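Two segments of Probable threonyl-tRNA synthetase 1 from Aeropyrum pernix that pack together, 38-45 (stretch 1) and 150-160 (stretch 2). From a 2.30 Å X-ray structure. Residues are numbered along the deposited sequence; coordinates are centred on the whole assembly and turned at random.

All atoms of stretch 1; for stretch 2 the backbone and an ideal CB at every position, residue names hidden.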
ATOM      1  N   GLY A  38     -20.424  10.270  -6.872  1.00 17.31           N
ATOM      2  CA  GLY A  38     -21.160  10.380  -5.618  1.00 15.95           C
ATOM      3  C   GLY A  38     -20.472  11.331  -4.643  1.00 14.74           C
ATOM      4  O   GLY A  38     -19.246  11.515  -4.692  1.00 14.32           O
ATOM      5  N   ALA A  39     -21.287  11.963  -3.790  1.00 13.21           N
ATOM      6  CA  ALA A  39     -20.844  12.884  -2.771  1.00 11.86           C
ATOM      7  C   ALA A  39     -20.079  12.137  -1.686  1.00 10.65           C
ATOM      8  O   ALA A  39     -20.366  10.997  -1.383  1.00 10.16           O
ATOM      9  CB  ALA A  39     -22.054  13.627  -2.169  1.00 11.22           C
ATOM     10  N   GLY A  40     -19.098  12.804  -1.104  1.00 11.18           N
ATOM     11  CA  GLY A  40     -18.345  12.263   0.018  1.00 10.49           C
ATOM     12  C   GLY A  40     -17.496  11.048  -0.322  1.00 10.49           C
ATOM     13  O   GLY A  40     -17.248  10.268   0.555  1.00 12.41           O
ATOM     14  N   VAL A  41     -17.086  10.886  -1.585  1.00  9.99           N
ATOM     15  CA  VAL A  41     -16.146   9.845  -2.010  1.00  9.88           C
ATOM     16  C   VAL A  41     -14.880  10.509  -2.587  1.00  9.42           C
ATOM     17  O   VAL A  41     -14.809  10.788  -3.796  1.00 10.82           O
ATOM     18  CB  VAL A  41     -16.763   8.905  -3.078  1.00 10.21           C
ATOM     19  CG1 VAL A  41     -15.812   7.752  -3.403  1.00  6.67           C
ATOM     20  CG2 VAL A  41     -18.131   8.358  -2.578  1.00 11.24           C
ATOM     21  N   PRO A  42     -13.901  10.805  -1.725  1.00  8.53           N
ATOM     22  CA  PRO A  42     -12.720  11.557  -2.183  1.00  8.33           C
ATOM     23  C   PRO A  42     -11.987  10.842  -3.313  1.00  7.20           C
ATOM     24  O   PRO A  42     -11.636   9.665  -3.219  1.00  6.45           O
ATOM     25  CB  PRO A  42     -11.828  11.667  -0.919  1.00  7.59           C
ATOM     26  CG  PRO A  42     -12.771  11.564   0.213  1.00 10.06           C
ATOM     27  CD  PRO A  42     -13.873  10.563  -0.264  1.00  9.35           C
ATOM     28  N   LEU A  43     -11.747  11.564  -4.379  1.00  6.05           N
ATOM     29  CA  LEU A  43     -11.027  10.942  -5.484  1.00  5.87           C
ATOM     30  C   LEU A  43      -9.632  11.516  -5.488  1.00  5.27           C
ATOM     31  O   LEU A  43      -9.434  12.679  -5.815  1.00  7.23           O
ATOM     32  CB  LEU A  43     -11.786  11.134  -6.825  1.00  4.98           C
ATOM     33  CG  LEU A  43     -11.166  10.748  -8.166  1.00  6.39           C
ATOM     34  CD1 LEU A  43     -10.704   9.277  -8.210  1.00  3.09           C
ATOM     35  CD2 LEU A  43     -12.191  11.102  -9.339  1.00  3.12           C
ATOM     36  N   PHE A  44      -8.681  10.720  -5.049  1.00  4.54           N
ATOM     37  CA  PHE A  44      -7.282  11.121  -5.057  1.00  4.18           C
ATOM     38  C   PHE A  44      -6.733  11.141  -6.459  1.00  4.19           C
ATOM     39  O   PHE A  44      -7.006  10.245  -7.267  1.00  3.54           O
ATOM     40  CB  PHE A  44      -6.451  10.278  -4.078  1.00  3.91           C
ATOM     41  CG  PHE A  44      -6.668  10.677  -2.670  1.00  4.69           C
ATOM     42  CD1 PHE A  44      -5.886  11.655  -2.095  1.00  6.20           C
ATOM     43  CD2 PHE A  44      -7.754  10.169  -1.953  1.00  8.39           C
ATOM     44  CE1 PHE A  44      -6.126  12.058  -0.778  1.00  9.22           C
ATOM     45  CE2 PHE A  44      -8.001  10.561  -0.671  1.00  8.92           C
ATOM     46  CZ  PHE A  44      -7.190  11.516  -0.073  1.00  7.47           C
ATOM     47  N   SER A  45      -5.980  12.197  -6.756  1.00  4.21           N
ATOM     48  CA  SER A  45      -5.552  12.440  -8.121  1.00  4.34           C
ATOM     49  C   SER A  45      -4.040  12.062  -8.291  1.00  5.05           C
ATOM     50  O   SER A  45      -3.492  11.236  -7.532  1.00  5.58           O
ATOM     51  CB  SER A  45      -5.902  13.893  -8.475  1.00  3.57           C
ATOM     52  OG  SER A  45      -5.410  14.215  -9.747  1.00  4.77           O
ATOM     53  N   UNK A 150     -24.073  15.969   5.930  1.00 13.86           N
ATOM     54  CA  UNK A 150     -22.987  15.765   6.900  1.00 13.10           C
ATOM     55  C   UNK A 150     -21.573  15.749   6.290  1.00 12.63           C
ATOM     56  O   UNK A 150     -20.578  15.960   7.003  1.00 12.27           O
ATOM     57  CB  UNK A 150     -23.221  14.445   7.638  1.00 13.10           C
ATOM     58  N   UNK A 151     -21.513  15.490   4.989  1.00 10.88           N
ATOM     59  CA  UNK A 151     -20.265  15.461   4.249  1.00 11.95           C
ATOM     60  C   UNK A 151     -19.584  16.822   4.150  1.00 10.47           C
ATOM     61  O   UNK A 151     -20.219  17.840   3.807  1.00  8.90           O
ATOM     62  CB  UNK A 151     -20.520  14.915   2.842  1.00 11.95           C
ATOM     63  N   UNK A 152     -18.295  16.830   4.480  1.00  9.90           N
ATOM     64  CA  UNK A 152     -17.467  18.035   4.387  1.00  9.28           C
ATOM     65  C   UNK A 152     -16.040  17.693   3.969  1.00  9.03           C
ATOM     66  O   UNK A 152     -15.299  17.037   4.693  1.00  9.32           O
ATOM     67  CB  UNK A 152     -17.456  18.778   5.724  1.00  9.28           C
ATOM     68  N   UNK A 153     -15.661  18.134   2.784  1.00  8.65           N
ATOM     69  CA  UNK A 153     -14.306  17.958   2.316  1.00  8.44           C
ATOM     70  C   UNK A 153     -13.709  16.570   2.560  1.00  8.46           C
ATOM     71  O   UNK A 153     -14.268  15.569   2.140  1.00  7.82           O
ATOM     72  CB  UNK A 153     -13.417  19.010   2.982  1.00  8.44           C
ATOM     73  N   UNK A 154     -12.551  16.539   3.226  1.00  7.86           N
ATOM     74  CA  UNK A 154     -11.855  15.309   3.589  1.00  7.84           C
ATOM     75  C   UNK A 154     -12.161  14.946   5.042  1.00  7.23           C
ATOM     76  O   UNK A 154     -11.774  13.862   5.515  1.00  8.36           O
ATOM     77  CB  UNK A 154     -10.347  15.459   3.379  1.00  7.84           C
ATOM     78  N   UNK A 155     -12.910  15.809   5.717  1.00  6.57           N
ATOM     79  CA  UNK A 155     -13.097  15.680   7.188  1.00  6.93           C
ATOM     80  C   UNK A 155     -14.132  14.657   7.561  1.00  7.16           C
ATOM     81  O   UNK A 155     -13.942  13.913   8.514  1.00  7.11           O
ATOM     82  CB  UNK A 155     -13.498  17.025   7.797  1.00  6.93           C
ATOM     83  N   UNK A 156     -15.238  14.640   6.800  1.00  7.65           N
ATOM     84  CA  UNK A 156     -16.357  13.731   7.023  1.00  7.35           C
ATOM     85  C   UNK A 156     -16.793  13.177   5.645  1.00  7.30           C
ATOM     86  O   UNK A 156     -17.328  13.900   4.799  1.00  6.88           O
ATOM     87  CB  UNK A 156     -17.511  14.440   7.735  1.00  7.35           C
ATOM     88  N   UNK A 157     -16.499  11.903   5.411  1.00  6.78           N
ATOM     89  CA  UNK A 157     -16.634  11.291   4.122  1.00  6.89           C
ATOM     90  C   UNK A 157     -17.213   9.863   4.294  1.00  8.47           C
ATOM     91  O   UNK A 157     -17.263   9.327   5.429  1.00  8.00           O
ATOM     92  CB  UNK A 157     -15.284  11.267   3.402  1.00  6.89           C
ATOM     93  N   UNK A 158     -17.616   9.254   3.161  1.00  8.32           N
ATOM     94  CA  UNK A 158     -18.184   7.920   3.132  1.00  8.06           C
ATOM     95  C   UNK A 158     -17.173   6.765   3.062  1.00  7.79           C
ATOM     96  O   UNK A 158     -17.507   5.638   3.386  1.00  7.43           O
ATOM     97  CB  UNK A 158     -19.129   7.823   1.933  1.00  8.06           C
ATOM     98  N   UNK A 159     -15.963   7.025   2.582  1.00  7.37           N
ATOM     99  CA  UNK A 159     -14.900   6.011   2.550  1.00  6.02           C
ATOM    100  C   UNK A 159     -13.605   6.685   2.933  1.00  6.72           C
ATOM    101  O   UNK A 159     -13.294   7.762   2.416  1.00  6.16           O
ATOM    102  CB  UNK A 159     -14.785   5.348   1.176  1.00  6.02           C
ATOM    103  N   UNK A 160     -12.870   6.086   3.868  1.00  5.75           N
ATOM    104  CA  UNK A 160     -11.650   6.692   4.344  1.00  6.23           C
ATOM    105  C   UNK A 160     -10.668   5.647   4.883  1.00  5.91           C
ATOM    106  O   UNK A 160     -10.971   4.468   4.940  1.00  5.90           O
ATOM    107  CB  UNK A 160     -11.972   7.725   5.426  1.00  6.23           C
TER

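Stretch 1 presents a type II beta turn, Gly38 to Val41, followed by the ring of Pro42 and, further on, Phe44. The inference for each position rests on the direction of its ideal CB, its phi/psi and the nearest atoms of the turn.

Position 150 has nothing of stretch 1 within 5.5 Å of its ideal CB, so this contact sets no preference; the residue is Ser150.

At 151 the CA-to-CB bond points toward the turn, and the ideal CB lies 4.4 Å from Gly40 CA. The neighbouring surface is the backbone of Gly40 and the methyl of Ala39, so a medium-sized aliphatic such as valine, isoleucine or leucine would suit. The deposited residue is Ile151. Its CG2 comes to 3.6 Å from Gly40 CA, and its CD1 lies 4.2 Å from Ala39 CB. This packing depends on the bare CA of Gly40: an ideal CB there would point toward stretch 2 and sit 2.7 Å from Ile151 CG1, a clash. The positive phi of Gly40 (66°) favours glycine independently.

Position 152 points away and accepts almost any residue as far as stretch 1 is concerned; it is Tyr152, whose backbone N donates to the O of position 156 at 3.1 Å. At 153, phi is +44° with psi -125°, angles that favour glycine whatever the neighbours, and Gly153 is found.

Position 154 is less predictable. Its CB points sideways with no atom of stretch 1 within 5.5 Å, yet its CA is 6.9 Å from that of Pro42. A long apolar chain could span the gap to the proline and Phe44 rings; a short one would leave it unfilled. Leu154, with chi1 m and chi2 t, brings CD2 to 3.8 Å from Pro42 CB and 4.2 Å from Phe44 CZ.

Positions 155 and 156, out of reach and pointing away respectively, are unconstrained here; they are Leu155 and Arg156.

At 157 the CB points toward stretch 1, 3.6 Å from Gly40 O and 4.0 Å from Pro42 CD. Such proximity suits a compact apolar group, with valine, isoleucine or alanine all plausible. Val157 (chi1 m) sets CG1 3.6 Å from Pro42 CG.

Position 158 also points toward the turn, its ideal CB 3.4 Å from Gly40 O. The backbone supplies the polar link whatever the side chain: N donates to Gly40 O at 2.8 Å, with a nearly straight N-H...O angle of 167°. Beyond CB, the carbonyl of Ala39 offers an acceptor, inviting a long donor such as lysine or arginine, although an aliphatic could also cover the turn. Arg158 extends with chi2 and chi3 both t, placing NH1 3.1 Å from Ala39 O, while NE and NH2 are hydrogen-bonded elsewhere in the structure.

At 159 the CB would point sideways, 5.3 Å from Val41 CG1, so small residues fit without being demanded. Gly159 is deposited, its O 3.9 Å from Pro42 CD. Position 160 has no atom of stretch 1 within 5.5 Å of its ideal CB; the side chain of Phe160 leads away.

Stretch 2 (150-160) SIYGLLRVRGF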
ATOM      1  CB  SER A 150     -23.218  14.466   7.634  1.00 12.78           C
ATOM      2  OG  SER A 150     -24.378  14.611   8.422  1.00 16.43           O
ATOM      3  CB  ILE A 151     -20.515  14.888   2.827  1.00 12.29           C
ATOM      4  CG1 ILE A 151     -20.748  13.394   2.941  1.00 14.94           C
ATOM      5  CG2 ILE A 151     -19.324  15.153   1.894  1.00 14.75           C
ATOM      6  CD1 ILE A 151     -21.804  12.985   1.949  1.00 22.49           C
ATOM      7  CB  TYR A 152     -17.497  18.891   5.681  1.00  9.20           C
ATOM      8  CG  TYR A 152     -16.713  20.159   5.480  1.00  9.42           C
ATOM      9  CD1 TYR A 152     -17.155  21.142   4.580  1.00  9.81           C
ATOM     10  CD2 TYR A 152     -15.490  20.336   6.086  1.00  9.27           C
ATOM     11  CE1 TYR A 152     -16.402  22.283   4.310  1.00 10.28           C
ATOM     12  CE2 TYR A 152     -14.730  21.502   5.850  1.00 12.98           C
ATOM     13  CZ  TYR A 152     -15.194  22.455   4.956  1.00 11.30           C
ATOM     14  OH  TYR A 152     -14.450  23.583   4.733  1.00 11.96           O
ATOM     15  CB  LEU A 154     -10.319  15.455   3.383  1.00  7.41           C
ATOM     16  CG  LEU A 154      -9.788  15.578   1.942  1.00  7.43           C
ATOM     17  CD1 LEU A 154      -8.281  15.901   1.948  1.00  2.58           C
ATOM     18  CD2 LEU A 154     -10.070  14.323   1.102  1.00  4.14           C
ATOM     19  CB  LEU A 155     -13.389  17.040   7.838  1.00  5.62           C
ATOM     20  CG  LEU A 155     -12.323  18.108   7.526  1.00  6.32           C
ATOM     21  CD1 LEU A 155     -12.499  19.309   8.454  1.00  8.79           C
ATOM     22  CD2 LEU A 155     -10.904  17.609   7.663  1.00  4.95           C
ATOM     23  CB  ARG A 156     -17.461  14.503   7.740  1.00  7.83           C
ATOM     24  CG  ARG A 156     -18.823  13.849   7.833  1.00 10.59           C
ATOM     25  CD  ARG A 156     -18.938  12.760   8.862  1.00 16.03           C
ATOM     26  NE  ARG A 156     -18.632  13.233  10.208  1.00 22.29           N
ATOM     27  CZ  ARG A 156     -18.437  12.434  11.263  1.00 25.33           C
ATOM     28  NH1 ARG A 156     -18.547  11.116  11.148  1.00 25.66           N
ATOM     29  NH2 ARG A 156     -18.097  12.944  12.436  1.00 24.11           N
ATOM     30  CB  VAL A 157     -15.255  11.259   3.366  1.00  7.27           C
ATOM     31  CG1 VAL A 157     -14.767  12.673   2.943  1.00  6.57           C
ATOM     32  CG2 VAL A 157     -14.144  10.619   4.222  1.00  8.00           C
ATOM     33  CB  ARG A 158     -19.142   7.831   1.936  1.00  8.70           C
ATOM     34  CG  ARG A 158     -20.458   8.581   2.187  1.00 11.02           C
ATOM     35  CD  ARG A 158     -21.326   8.738   0.941  1.00  7.36           C
ATOM     36  NE  ARG A 158     -22.508   9.477   1.363  1.00  7.67           N
ATOM     37  CZ  ARG A 158     -23.362  10.087   0.556  1.00  7.95           C
ATOM     38  NH1 ARG A 158     -23.215  10.081  -0.777  1.00  8.68           N
ATOM     39  NH2 ARG A 158     -24.396  10.660   1.098  1.00  5.89           N
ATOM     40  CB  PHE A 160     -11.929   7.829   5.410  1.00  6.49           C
ATOM     41  CG  PHE A 160     -12.693   7.370   6.637  1.00  6.41           C
ATOM     42  CD1 PHE A 160     -12.024   7.090   7.830  1.00  5.81           C
ATOM     43  CD2 PHE A 160     -14.084   7.188   6.588  1.00  8.32           C
ATOM     44  CE1 PHE A 160     -12.717   6.613   8.977  1.00  6.87           C
ATOM     45  CE2 PHE A 160     -14.790   6.744   7.739  1.00  7.22           C
ATOM     46  CZ  PHE A 160     -14.099   6.440   8.929  1.00  5.82           C
TER
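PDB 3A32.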